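Probable glutamine-binding lipoprotein GlnH (GLNBP) (PDB 6H20) binds amino acids, here asparagine, as a family 3 solute-binding lipoprotein of Mycobacterium tuberculosis, and probably takes part in aspartate sensing that regulates protein kinase G. Local coordinates at residues Asn62-Phe66 and Trp270-Leu274; Val119-Ile124 and Phe134-Tyr138; Thr208-Ile212 and Asp232-Gly236. One frame throughout, in Å; residues are numbered along the deposited sequence.

Contact 1 of 3, residues Asn62-Phe66 and Trp270-Leu274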
ATOM      1  N   ASN A  62      -6.634   8.055  -1.223  1.00 17.23           N
ATOM      2  CA  ASN A  62      -8.069   7.927  -1.000  1.00 14.39           C
ATOM      3  C   ASN A  62      -8.445   6.451  -0.922  1.00 13.87           C
ATOM      4  O   ASN A  62      -7.900   5.616  -1.648  1.00 15.70           O
ATOM      5  CB  ASN A  62      -8.838   8.570  -2.150  1.00 16.45           C
ATOM      6  CG  ASN A  62     -10.323   8.659  -1.857  1.00 17.95           C
ATOM      7  OD1 ASN A  62     -10.730   8.868  -0.701  1.00 21.04           O
ATOM      8  ND2 ASN A  62     -11.141   8.479  -2.883  1.00 18.48           N
ATOM      9  N   LEU A  63      -9.385   6.143  -0.028  1.00 14.76           N
ATOM     10  CA  LEU A  63      -9.896   4.826   0.339  1.00 13.83           C
ATOM     11  C   LEU A  63      -8.987   4.068   1.290  1.00 14.90           C
ATOM     12  O   LEU A  63      -9.426   3.062   1.851  1.00 15.93           O
ATOM     13  CB  LEU A  63     -10.229   3.908  -0.852  1.00 18.35           C
ATOM     14  CG  LEU A  63     -11.174   4.536  -1.878  1.00 16.27           C
ATOM     15  CD1 LEU A  63     -11.449   3.490  -2.957  1.00 21.56           C
ATOM     16  CD2 LEU A  63     -12.461   5.023  -1.212  1.00 18.49           C
ATOM     17  N   PHE A  64      -7.741   4.502   1.492  1.00 14.51           N
ATOM     18  CA  PHE A  64      -6.755   3.767   2.277  1.00 14.91           C
ATOM     19  C   PHE A  64      -6.221   4.552   3.458  1.00 16.03           C
ATOM     20  O   PHE A  64      -6.262   4.058   4.586  1.00 15.40           O
ATOM     21  CB  PHE A  64      -5.620   3.275   1.362  1.00 16.75           C
ATOM     22  CG  PHE A  64      -6.031   2.093   0.549  1.00 15.38           C
ATOM     23  CD1 PHE A  64      -5.914   0.812   1.072  1.00 16.37           C
ATOM     24  CD2 PHE A  64      -6.642   2.260  -0.680  1.00 17.48           C
ATOM     25  CE1 PHE A  64      -6.348  -0.276   0.366  1.00 17.08           C
ATOM     26  CE2 PHE A  64      -7.097   1.171  -1.403  1.00 16.93           C
ATOM     27  CZ  PHE A  64      -6.939  -0.114  -0.871  1.00 16.72           C
ATOM     28  N   SER A  65      -5.719   5.763   3.232  1.00 16.89           N
ATOM     29  CA  SER A  65      -5.339   6.643   4.336  1.00 15.71           C
ATOM     30  C   SER A  65      -5.420   8.057   3.778  1.00 20.07           C
ATOM     31  O   SER A  65      -4.653   8.418   2.881  1.00 21.34           O
ATOM     32  CB  SER A  65      -3.950   6.312   4.901  1.00 21.62           C
ATOM     33  OG  SER A  65      -2.922   6.341   3.926  1.00 19.12           O
ATOM     34  N   PHE A  66      -6.415   8.802   4.241  1.00 17.68           N
ATOM     35  CA  PHE A  66      -6.712  10.127   3.716  1.00 17.94           C
ATOM     36  C   PHE A  66      -7.471  10.879   4.797  1.00 20.67           C
ATOM     37  O   PHE A  66      -7.991  10.278   5.739  1.00 23.54           O
ATOM     38  CB  PHE A  66      -7.532  10.034   2.419  1.00 21.17           C
ATOM     39  CG  PHE A  66      -8.932   9.509   2.612  1.00 20.68           C
ATOM     40  CD1 PHE A  66      -9.170   8.140   2.698  1.00 20.61           C
ATOM     41  CD2 PHE A  66     -10.005  10.382   2.724  1.00 21.05           C
ATOM     42  CE1 PHE A  66     -10.459   7.648   2.875  1.00 18.77           C
ATOM     43  CE2 PHE A  66     -11.297   9.895   2.902  1.00 23.04           C
ATOM     44  CZ  PHE A  66     -11.526   8.531   2.982  1.00 17.63           C
ATOM     45  N   TRP A 270     -14.973   0.145   2.190  1.00 20.79           N
ATOM     46  CA  TRP A 270     -14.016   0.956   1.449  1.00 19.57           C
ATOM     47  C   TRP A 270     -13.872   0.612  -0.026  1.00 22.43           C
ATOM     48  O   TRP A 270     -13.557   1.507  -0.815  1.00 23.81           O
ATOM     49  CB  TRP A 270     -12.626   0.868   2.112  1.00 17.77           C
ATOM     50  CG  TRP A 270     -12.601   1.538   3.453  1.00 18.71           C
ATOM     51  CD1 TRP A 270     -12.437   0.938   4.681  1.00 17.33           C
ATOM     52  CD2 TRP A 270     -12.800   2.928   3.712  1.00 19.05           C
ATOM     53  NE1 TRP A 270     -12.498   1.882   5.679  1.00 19.58           N
ATOM     54  CE2 TRP A 270     -12.717   3.111   5.111  1.00 19.52           C
ATOM     55  CE3 TRP A 270     -13.015   4.048   2.892  1.00 19.15           C
ATOM     56  CZ2 TRP A 270     -12.862   4.361   5.707  1.00 23.81           C
ATOM     57  CZ3 TRP A 270     -13.162   5.286   3.489  1.00 22.11           C
ATOM     58  CH2 TRP A 270     -13.073   5.436   4.883  1.00 23.67           C
ATOM     59  N   LEU A 271     -14.064  -0.644  -0.427  1.00 20.07           N
ATOM     60  CA  LEU A 271     -13.522  -1.123  -1.693  1.00 20.86           C
ATOM     61  C   LEU A 271     -14.564  -1.695  -2.645  1.00 24.05           C
ATOM     62  O   LEU A 271     -14.187  -2.340  -3.633  1.00 28.40           O
ATOM     63  CB  LEU A 271     -12.426  -2.166  -1.436  1.00 23.12           C
ATOM     64  CG  LEU A 271     -11.249  -1.663  -0.593  1.00 25.11           C
ATOM     65  CD1 LEU A 271     -10.173  -2.747  -0.458  1.00 25.57           C
ATOM     66  CD2 LEU A 271     -10.657  -0.378  -1.155  1.00 24.54           C
ATOM     67  N   THR A 272     -15.857  -1.474  -2.392  1.00 22.59           N
ATOM     68  CA  THR A 272     -16.872  -2.068  -3.262  1.00 24.70           C
ATOM     69  C   THR A 272     -16.780  -1.568  -4.700  1.00 26.52           C
ATOM     70  O   THR A 272     -17.303  -2.235  -5.601  1.00 28.46           O
ATOM     71  CB  THR A 272     -18.286  -1.849  -2.708  1.00 28.99           C
ATOM     72  OG1 THR A 272     -18.525  -0.448  -2.510  1.00 38.65           O
ATOM     73  CG2 THR A 272     -18.459  -2.586  -1.396  1.00 25.78           C
ATOM     74  N   VAL A 273     -16.118  -0.430  -4.933  1.00 23.27           N
ATOM     75  CA  VAL A 273     -15.887   0.051  -6.295  1.00 27.42           C
ATOM     76  C   VAL A 273     -15.190  -0.998  -7.157  1.00 23.92           C
ATOM     77  O   VAL A 273     -15.352  -1.017  -8.385  1.00 35.77           O
ATOM     78  CB  VAL A 273     -15.115   1.391  -6.256  1.00 31.08           C
ATOM     79  CG1 VAL A 273     -13.740   1.203  -5.634  1.00 33.33           C
ATOM     80  CG2 VAL A 273     -15.005   1.991  -7.640  1.00 35.97           C
ATOM     81  N   LEU A 274     -14.409  -1.887  -6.545  1.00 31.21           N
ATOM     82  CA  LEU A 274     -13.666  -2.861  -7.331  1.00 33.55           C
ATOM     83  C   LEU A 274     -14.456  -4.125  -7.637  1.00 34.85           C
ATOM     84  O   LEU A 274     -14.030  -4.910  -8.492  1.00 40.70           O
ATOM     85  CB  LEU A 274     -12.325  -3.186  -6.670  1.00 33.21           C
ATOM     86  CG  LEU A 274     -11.306  -2.056  -6.887  1.00 27.92           C
ATOM     87  CD1 LEU A 274      -9.945  -2.466  -6.398  1.00 32.15           C
ATOM     88  CD2 LEU A 274     -11.231  -1.660  -8.354  1.00 31.83           C
TER
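A loop meets the end of a helix here, without a hydrogen bond between them: Asn62-Phe66, which follows strand 53-57, and Trp270-Leu274, where helix 262-270 ends and the chain turns into a short 3-10 segment. In this family 3 solute-binding protein the contact fastens that loop to the C-terminal end of the helix. Asn62 donates a hydrogen bond from ND2 to the carbonyl of Gly215, tying the loop to helix 210-219. Leu63 is the centre of the contact. Its CD1 lies 3.6 Å from the backbone O of Trp270 and 4.2 Å from CG1 of Val273, its CD2 is 4.3 Å from Trp270 CE3, and its CB is 4.3 Å from CD2 of Leu271; the two methyls of leucine let it touch several neighbours at once. Phe64 starts off away from the partner, yet its long ring carries CZ to within 3.7 Å of Leu271 CD2 and also lies against Thr121 of the ligand site. With Ser65 it forms a classic beta bulge opposite Ser61. At Phe66, where strand 66-67 begins, CE1 lies 3.6 Å from Trp270 CZ3; the pair is oblique, its ring centroids 5.7 Å apart and the Phe66 plane at 87° to the six-membered ring of Trp270. Tryptophan suits this partly exposed place because it joins a broad apolar surface to a polar nitrogen, and its NE1 hydrogen-bonds Asp80 of helix 77-90. Across the junction, then, cohesion comes mainly from apolar and aromatic contacts, 280 Å² being buried, whereas the hydrogen bonds of Asn62 and Trp270 run to other parts of the chain; the fit rests on shape rather than on paired polar groups.

Contact 2 of 3, residues Val119-Ile124 and Phe134-Tyr138. With ASN (asparagine), chain B.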
ATOM      1  N   VAL A 119       1.241   0.733   7.843  1.00 15.68           N
ATOM      2  CA  VAL A 119       0.076   0.207   7.129  1.00 14.27           C
ATOM      3  C   VAL A 119      -0.201   1.241   6.050  1.00 14.26           C
ATOM      4  O   VAL A 119      -0.897   2.241   6.277  1.00 15.67           O
ATOM      5  CB  VAL A 119      -1.143  -0.020   8.027  1.00 15.70           C
ATOM      6  CG1 VAL A 119      -2.198  -0.846   7.282  1.00 15.07           C
ATOM      7  CG2 VAL A 119      -0.749  -0.744   9.328  1.00 15.95           C
ATOM      8  N   LYS A 120       0.428   1.049   4.892  1.00 14.18           N
ATOM      9  CA  LYS A 120       0.368   2.033   3.815  1.00 14.65           C
ATOM     10  C   LYS A 120       0.608   1.314   2.504  1.00 13.59           C
ATOM     11  O   LYS A 120       1.697   1.407   1.921  1.00 16.11           O
ATOM     12  CB  LYS A 120       1.402   3.146   4.033  1.00 18.93           C
ATOM     13  CG  LYS A 120       1.153   4.341   3.102  1.00 21.27           C
ATOM     14  CD  LYS A 120       2.414   5.160   2.894  1.00 22.62           C
ATOM     15  CE  LYS A 120       2.193   6.353   1.961  1.00 27.45           C
ATOM     16  NZ  LYS A 120       1.318   6.079   0.785  1.00 29.22           N
ATOM     17  N   THR A 121      -0.412   0.576   2.065  1.00 13.42           N
ATOM     18  CA  THR A 121      -0.419  -0.177   0.808  1.00 14.15           C
ATOM     19  C   THR A 121       0.939  -0.814   0.488  1.00 13.64           C
ATOM     20  O   THR A 121       1.432  -0.735  -0.634  1.00 16.36           O
ATOM     21  CB  THR A 121      -0.929   0.690  -0.366  1.00 14.43           C
ATOM     22  OG1 THR A 121      -0.067   1.827  -0.583  1.00 15.97           O
ATOM     23  CG2 THR A 121      -2.350   1.190  -0.092  1.00 16.99           C
ATOM     24  N   MET A 122       1.560  -1.457   1.474  1.00 14.43           N
ATOM     25  CA  MET A 122       2.982  -1.766   1.344  1.00 14.80           C
ATOM     26  C   MET A 122       3.157  -3.157   0.754  1.00 17.31           C
ATOM     27  O   MET A 122       3.005  -4.164   1.455  1.00 16.15           O
ATOM     28  CB  MET A 122       3.711  -1.630   2.678  1.00 14.50           C
ATOM     29  CG  MET A 122       5.214  -1.571   2.503  1.00 15.15           C
ATOM     30  SD  MET A 122       5.998  -1.194   4.063  1.00 18.34           S
ATOM     31  CE  MET A 122       7.705  -1.163   3.541  1.00 18.31           C
ATOM     32  N   SER A 123       3.490  -3.214  -0.538  1.00 14.75           N
ATOM     33  CA  SER A 123       3.693  -4.504  -1.191  1.00 14.73           C
ATOM     34  C   SER A 123       4.875  -5.247  -0.586  1.00 15.20           C
ATOM     35  O   SER A 123       5.952  -4.683  -0.361  1.00 16.23           O
ATOM     36  CB  SER A 123       3.938  -4.322  -2.682  1.00 16.91           C
ATOM     37  OG  SER A 123       2.784  -3.783  -3.282  1.00 14.88           O
ATOM     38  N   ILE A 124       4.664  -6.532  -0.344  1.00 15.43           N
ATOM     39  CA  ILE A 124       5.688  -7.404   0.218  1.00 16.29           C
ATOM     40  C   ILE A 124       6.561  -7.882  -0.933  1.00 17.49           C
ATOM     41  O   ILE A 124       6.072  -8.541  -1.856  1.00 19.65           O
ATOM     42  CB  ILE A 124       5.035  -8.600   0.918  1.00 14.33           C
ATOM     43  CG1 ILE A 124       4.119  -8.171   2.069  1.00 15.61           C
ATOM     44  CG2 ILE A 124       6.105  -9.585   1.428  1.00 18.17           C
ATOM     45  CD1 ILE A 124       3.055  -9.248   2.433  1.00 18.80           C
ATOM     46  N   PHE A 134       7.473  -8.295   7.484  1.00 18.15           N
ATOM     47  CA  PHE A 134       6.091  -8.085   7.071  1.00 16.19           C
ATOM     48  C   PHE A 134       5.196  -9.124   7.725  1.00 16.84           C
ATOM     49  O   PHE A 134       5.598 -10.272   7.942  1.00 18.39           O
ATOM     50  CB  PHE A 134       5.891  -8.253   5.559  1.00 18.27           C
ATOM     51  CG  PHE A 134       6.520  -7.168   4.725  1.00 15.60           C
ATOM     52  CD1 PHE A 134       5.873  -5.948   4.533  1.00 17.31           C
ATOM     53  CD2 PHE A 134       7.735  -7.381   4.100  1.00 17.55           C
ATOM     54  CE1 PHE A 134       6.442  -4.952   3.742  1.00 16.08           C
ATOM     55  CE2 PHE A 134       8.320  -6.392   3.315  1.00 20.87           C
ATOM     56  CZ  PHE A 134       7.665  -5.175   3.128  1.00 17.55           C
ATOM     57  N   SER A 135       3.962  -8.713   8.000  1.00 15.49           N
ATOM     58  CA  SER A 135       2.873  -9.625   8.309  1.00 16.16           C
ATOM     59  C   SER A 135       2.509 -10.452   7.080  1.00 18.36           C
ATOM     60  O   SER A 135       3.029 -10.253   5.976  1.00 16.29           O
ATOM     61  CB  SER A 135       1.621  -8.837   8.692  1.00 15.18           C
ATOM     62  OG  SER A 135       1.080  -8.164   7.557  1.00 15.13           O
ATOM     63  N   THR A 136       1.590 -11.397   7.290  1.00 16.34           N
ATOM     64  CA  THR A 136       0.933 -12.056   6.173  1.00 14.88           C
ATOM     65  C   THR A 136       0.140 -11.038   5.345  1.00 14.10           C
ATOM     66  O   THR A 136      -0.076  -9.884   5.741  1.00 15.40           O
ATOM     67  CB  THR A 136      -0.018 -13.141   6.673  1.00 14.60           C
ATOM     68  OG1 THR A 136      -0.966 -12.574   7.592  1.00 16.85           O
ATOM     69  CG2 THR A 136       0.763 -14.275   7.354  1.00 18.48           C
ATOM     70  N   VAL A 137      -0.313 -11.485   4.174  1.00 16.56           N
ATOM     71  CA  VAL A 137      -0.968 -10.584   3.225  1.00 14.85           C
ATOM     72  C   VAL A 137      -2.355 -10.214   3.731  1.00 14.89           C
ATOM     73  O   VAL A 137      -3.166 -11.093   4.049  1.00 17.01           O
ATOM     74  CB  VAL A 137      -1.059 -11.261   1.849  1.00 15.40           C
ATOM     75  CG1 VAL A 137      -1.842 -10.386   0.855  1.00 16.64           C
ATOM     76  CG2 VAL A 137       0.323 -11.610   1.325  1.00 16.90           C
ATOM     77  N   TYR A 138      -2.657  -8.906   3.768  1.00 15.78           N
ATOM     78  CA  TYR A 138      -3.988  -8.468   4.176  1.00 14.99           C
ATOM     79  C   TYR A 138      -4.856  -7.945   3.035  1.00 15.67           C
ATOM     80  O   TYR A 138      -6.063  -7.745   3.234  1.00 16.88           O
ATOM     81  CB  TYR A 138      -3.918  -7.442   5.329  1.00 14.21           C
ATOM     82  CG  TYR A 138      -3.406  -6.063   4.962  1.00 12.77           C
ATOM     83  CD1 TYR A 138      -4.262  -5.087   4.467  1.00 15.65           C
ATOM     84  CD2 TYR A 138      -2.063  -5.737   5.141  1.00 14.42           C
ATOM     85  CE1 TYR A 138      -3.785  -3.826   4.149  1.00 14.55           C
ATOM     86  CE2 TYR A 138      -1.578  -4.469   4.827  1.00 14.41           C
ATOM     87  CZ  TYR A 138      -2.455  -3.526   4.318  1.00 13.27           C
ATOM     88  OH  TYR A 138      -1.974  -2.281   4.005  1.00 15.12           O
TER
HETATM   89  N   ASN B 401       1.863  -0.959  -3.322  1.00 15.01           N
HETATM   90  CA  ASN B 401       2.889  -0.229  -4.066  1.00 14.26           C
HETATM   91  C   ASN B 401       4.182  -0.226  -3.271  1.00 15.65           C
HETATM   92  O   ASN B 401       5.118   0.526  -3.597  1.00 14.72           O
HETATM   93  CB  ASN B 401       2.432   1.200  -4.365  1.00 15.45           C
HETATM   94  CG  ASN B 401       2.324   2.051  -3.124  1.00 16.10           C
HETATM   95  OD1 ASN B 401       2.277   1.558  -2.001  1.00 17.19           O
HETATM   96  ND2 ASN B 401       2.320   3.349  -3.323  1.00 15.55           N
HETATM   97  OXT ASN B 401       4.278  -0.992  -2.287  1.00 15.29           O
HETATM   98  O   HOH W   1       0.738  -1.812   4.273  1.00 19.23           O
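In the periplasmic-binding-protein fold of this family, Val119-Ile124 is a ligand-binding loop after strand 117-118, and Phe134-Tyr138 backs it on the side away from the asparagine. Phe134 presents a ring face to Ile124, whose CG1 makes a CH-pi contact 4.0 Å from the ring centroid, and Met122 SD adds a Met-aromatic contact, 3.8 Å from Phe134 CE1. Ile124 thus covers a face, while the Met122 sulfur approaches obliquely. The Ser135 carbonyl O touches Ile124 CD1 at 3.7 Å, and Ser135 OG donates a hydrogen bond to Thr136 O (2.8 Å). Thr136 turns away, and its hydroxyl hydrogen-bonds Arg258. Val137 resumes the apolar packing, its CG2 3.8 Å from Ile124 CD1; a compact beta-branched residue fits beside the isoleucine. Tyr138 brings its OH within 3.6 Å of Val119 CG1 and hydrogen-bonds Asp78.

With this apolar support behind it, the loop turns polar groups to the ligand: Thr121 OG1 donates to the asparagine OD1 at 2.8 Å, and the amino N of the ligand donates to Thr121 O (2.7 Å) and Ser123 OG (3.0 Å), while Ser123 N donates to OXT at 2.9 Å. One water joins the two segments, accepting from Lys120 N and Met122 N, each at 2.9 Å, and donating to Tyr138 OH at 2.8 Å.

Contact 3 of 3, residues Thr208-Ile212 and Asp232-Gly236. With ASN (asparagine), chain B.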
ATOM      1  N   THR A 208      -0.448   2.293 -11.159  1.00 13.73           N
ATOM      2  CA  THR A 208      -0.151   1.742  -9.833  1.00 13.31           C
ATOM      3  C   THR A 208      -1.223   0.709  -9.509  1.00 13.35           C
ATOM      4  O   THR A 208      -2.032   0.340 -10.373  1.00 13.56           O
ATOM      5  CB  THR A 208      -0.014   2.836  -8.758  1.00 11.87           C
ATOM      6  OG1 THR A 208       0.449   2.249  -7.538  1.00 13.78           O
ATOM      7  CG2 THR A 208      -1.330   3.538  -8.445  1.00 14.11           C
ATOM      8  N   ASP A 209      -1.229   0.254  -8.255  1.00 14.52           N
ATOM      9  CA  ASP A 209      -2.182  -0.739  -7.778  1.00 13.08           C
ATOM     10  C   ASP A 209      -3.608  -0.344  -8.148  1.00 11.85           C
ATOM     11  O   ASP A 209      -4.014   0.802  -7.947  1.00 13.46           O
ATOM     12  CB  ASP A 209      -2.126  -0.783  -6.246  1.00 15.13           C
ATOM     13  CG  ASP A 209      -0.724  -0.966  -5.676  1.00 15.23           C
ATOM     14  OD1 ASP A 209       0.275  -1.135  -6.412  1.00 13.97           O
ATOM     15  OD2 ASP A 209      -0.651  -0.926  -4.435  1.00 15.56           O
ATOM     16  N   ASP A 210      -4.390  -1.322  -8.628  1.00 12.97           N
ATOM     17  CA  ASP A 210      -5.772  -1.026  -9.010  1.00 14.31           C
ATOM     18  C   ASP A 210      -6.605  -0.508  -7.839  1.00 14.76           C
ATOM     19  O   ASP A 210      -7.510   0.315  -8.037  1.00 15.21           O
ATOM     20  CB  ASP A 210      -6.432  -2.217  -9.726  1.00 14.39           C
ATOM     21  CG  ASP A 210      -6.428  -3.531  -8.926  1.00 17.59           C
ATOM     22  OD1 ASP A 210      -5.850  -3.652  -7.825  1.00 15.53           O
ATOM     23  OD2 ASP A 210      -7.044  -4.489  -9.453  1.00 20.94           O
ATOM     24  N   THR A 211      -6.292  -0.951  -6.620  1.00 14.82           N
ATOM     25  CA  THR A 211      -6.911  -0.424  -5.405  1.00 13.50           C
ATOM     26  C   THR A 211      -6.706   1.086  -5.277  1.00 14.74           C
ATOM     27  O   THR A 211      -7.663   1.839  -5.049  1.00 16.10           O
ATOM     28  CB  THR A 211      -6.253  -1.108  -4.206  1.00 13.98           C
ATOM     29  OG1 THR A 211      -4.843  -1.166  -4.446  1.00 13.14           O
ATOM     30  CG2 THR A 211      -6.792  -2.539  -4.028  1.00 15.58           C
ATOM     31  N   ILE A 212      -5.451   1.539  -5.371  1.00 14.18           N
ATOM     32  CA  ILE A 212      -5.141   2.972  -5.295  1.00 12.90           C
ATOM     33  C   ILE A 212      -5.817   3.717  -6.440  1.00 13.78           C
ATOM     34  O   ILE A 212      -6.407   4.799  -6.252  1.00 14.38           O
ATOM     35  CB  ILE A 212      -3.613   3.191  -5.291  1.00 13.59           C
ATOM     36  CG1 ILE A 212      -2.981   2.523  -4.072  1.00 15.40           C
ATOM     37  CG2 ILE A 212      -3.278   4.704  -5.351  1.00 15.06           C
ATOM     38  CD1 ILE A 212      -1.457   2.601  -4.079  1.00 15.21           C
ATOM     39  N   ASP A 232       1.589  -8.251  -9.491  1.00 16.19           N
ATOM     40  CA  ASP A 232       0.910  -8.497  -8.227  1.00 14.48           C
ATOM     41  C   ASP A 232       1.445  -7.581  -7.129  1.00 15.19           C
ATOM     42  O   ASP A 232       2.640  -7.264  -7.076  1.00 18.09           O
ATOM     43  CB  ASP A 232       1.167  -9.946  -7.811  1.00 16.88           C
ATOM     44  CG  ASP A 232       0.457 -10.313  -6.538  1.00 21.26           C
ATOM     45  OD1 ASP A 232      -0.770 -10.103  -6.493  1.00 21.79           O
ATOM     46  OD2 ASP A 232       1.121 -10.813  -5.594  1.00 23.53           O
ATOM     47  N   GLN A 233       0.545  -7.172  -6.231  1.00 15.28           N
ATOM     48  CA  GLN A 233       0.871  -6.251  -5.137  1.00 16.67           C
ATOM     49  C   GLN A 233       0.242  -6.783  -3.861  1.00 15.86           C
ATOM     50  O   GLN A 233      -0.866  -6.387  -3.469  1.00 16.03           O
ATOM     51  CB  GLN A 233       0.354  -4.840  -5.447  1.00 14.29           C
ATOM     52  CG  GLN A 233       0.762  -4.329  -6.828  1.00 14.73           C
ATOM     53  CD  GLN A 233       2.256  -4.056  -6.972  1.00 14.23           C
ATOM     54  OE1 GLN A 233       2.949  -3.742  -6.002  1.00 17.01           O
ATOM     55  NE2 GLN A 233       2.752  -4.156  -8.196  1.00 16.36           N
ATOM     56  N   PRO A 234       0.917  -7.703  -3.179  1.00 14.76           N
ATOM     57  CA  PRO A 234       0.360  -8.257  -1.936  1.00 15.43           C
ATOM     58  C   PRO A 234       0.728  -7.386  -0.745  1.00 14.42           C
ATOM     59  O   PRO A 234       1.912  -7.300  -0.386  1.00 16.31           O
ATOM     60  CB  PRO A 234       1.014  -9.645  -1.855  1.00 15.25           C
ATOM     61  CG  PRO A 234       2.376  -9.458  -2.559  1.00 15.18           C
ATOM     62  CD  PRO A 234       2.238  -8.268  -3.519  1.00 14.03           C
ATOM     63  N   TYR A 235      -0.259  -6.736  -0.131  1.00 14.13           N
ATOM     64  CA  TYR A 235       0.019  -5.791   0.947  1.00 13.86           C
ATOM     65  C   TYR A 235       0.330  -6.510   2.250  1.00 13.04           C
ATOM     66  O   TYR A 235      -0.370  -7.444   2.650  1.00 15.02           O
ATOM     67  CB  TYR A 235      -1.195  -4.903   1.208  1.00 14.43           C
ATOM     68  CG  TYR A 235      -1.570  -3.941   0.108  1.00 15.15           C
ATOM     69  CD1 TYR A 235      -0.808  -3.806  -1.052  1.00 14.29           C
ATOM     70  CD2 TYR A 235      -2.702  -3.173   0.236  1.00 16.73           C
ATOM     71  CE1 TYR A 235      -1.183  -2.895  -2.065  1.00 15.66           C
ATOM     72  CE2 TYR A 235      -3.078  -2.271  -0.748  1.00 16.21           C
ATOM     73  CZ  TYR A 235      -2.325  -2.138  -1.889  1.00 15.97           C
ATOM     74  OH  TYR A 235      -2.729  -1.225  -2.854  1.00 14.55           O
ATOM     75  N   GLY A 236       1.357  -6.032   2.943  1.00 14.96           N
ATOM     76  CA  GLY A 236       1.658  -6.514   4.273  1.00 14.79           C
ATOM     77  C   GLY A 236       1.809  -5.334   5.214  1.00 16.81           C
ATOM     78  O   GLY A 236       2.066  -4.203   4.792  1.00 15.59           O
TER
HETATM   79  N   ASN B 401       1.863  -0.959  -3.322  1.00 15.01           N
HETATM   80  CA  ASN B 401       2.889  -0.229  -4.066  1.00 14.26           C
HETATM   81  C   ASN B 401       4.182  -0.226  -3.271  1.00 15.65           C
HETATM   82  O   ASN B 401       5.118   0.526  -3.597  1.00 14.72           O
HETATM   83  CB  ASN B 401       2.432   1.200  -4.365  1.00 15.45           C
HETATM   84  CG  ASN B 401       2.324   2.051  -3.124  1.00 16.10           C
HETATM   85  OD1 ASN B 401       2.277   1.558  -2.001  1.00 17.19           O
HETATM   86  ND2 ASN B 401       2.320   3.349  -3.323  1.00 15.55           N
HETATM   87  OXT ASN B 401       4.278  -0.992  -2.287  1.00 15.29           O
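The chain turns a corner at Thr208, passes through Asp209 at the N-cap position and enters helix 210-219, while Asp232-Gly236 runs extended along strand 232-240. The backbones come closest at Asp209 and Gln233, with CA atoms 6.8 Å apart, so side chains must bridge the gap. Tyr235 does so with its long phenol: OH donates to Asp209 OD2 and accepts from Thr211 OG1, both at 2.6 Å. A tyrosine hydroxyl suits this place because it can give and take a hydrogen bond at once. The carboxylate makes no capping bond to the helix; its OD2 also accepts a hydrogen bond from the amino N of the bound asparagine at 2.7 Å, so a single oxygen serves both ligand and tyrosine. An aspartate here answers the positive charge expected on the ligand's amino group. Gln233 CG comes within 3.3 Å of Asp209 OD1, while the OE1 of Gln233 hydrogen-bonds Ser123 and Thr171 of the pocket. Ile212 adds an apolar wall, with CD1 3.9 Å from the ligand's ND2.

Around this buried junction, strand 139-148 pairs with strand 232-240, and its Ala141 touches both Asp210 and Thr211. Asp210 also hydrogen-bonds the backbone of Asn142 in that strand, while Trp191 of helix 191-199 packs on Thr208 and Ile212.

Contacts 2 and 3 are buried and share the bound asparagine, whereas contact 1 is only partly buried and lies farther from the ligand. Their chemistry follows: contact 1 joins a loop to the end of helix 262-270 mainly by apolar and aromatic packing, contact 2 sets an apolar backing behind a polar binding loop, and in contact 3 a tyrosine of strand 232-240 hydrogen-bonds both Asp209, before helix 210-219, and Thr211 in its first turn. That strand also ties contact 2 to contact 3, through Ile124 N to Pro234 O and Ser123 OG to Gln233 OE1. Phe64 brings contact 1 to both, its ring packing on Thr121, Thr211 and Tyr235, while Leu274 rests on the first turn of helix 210-219.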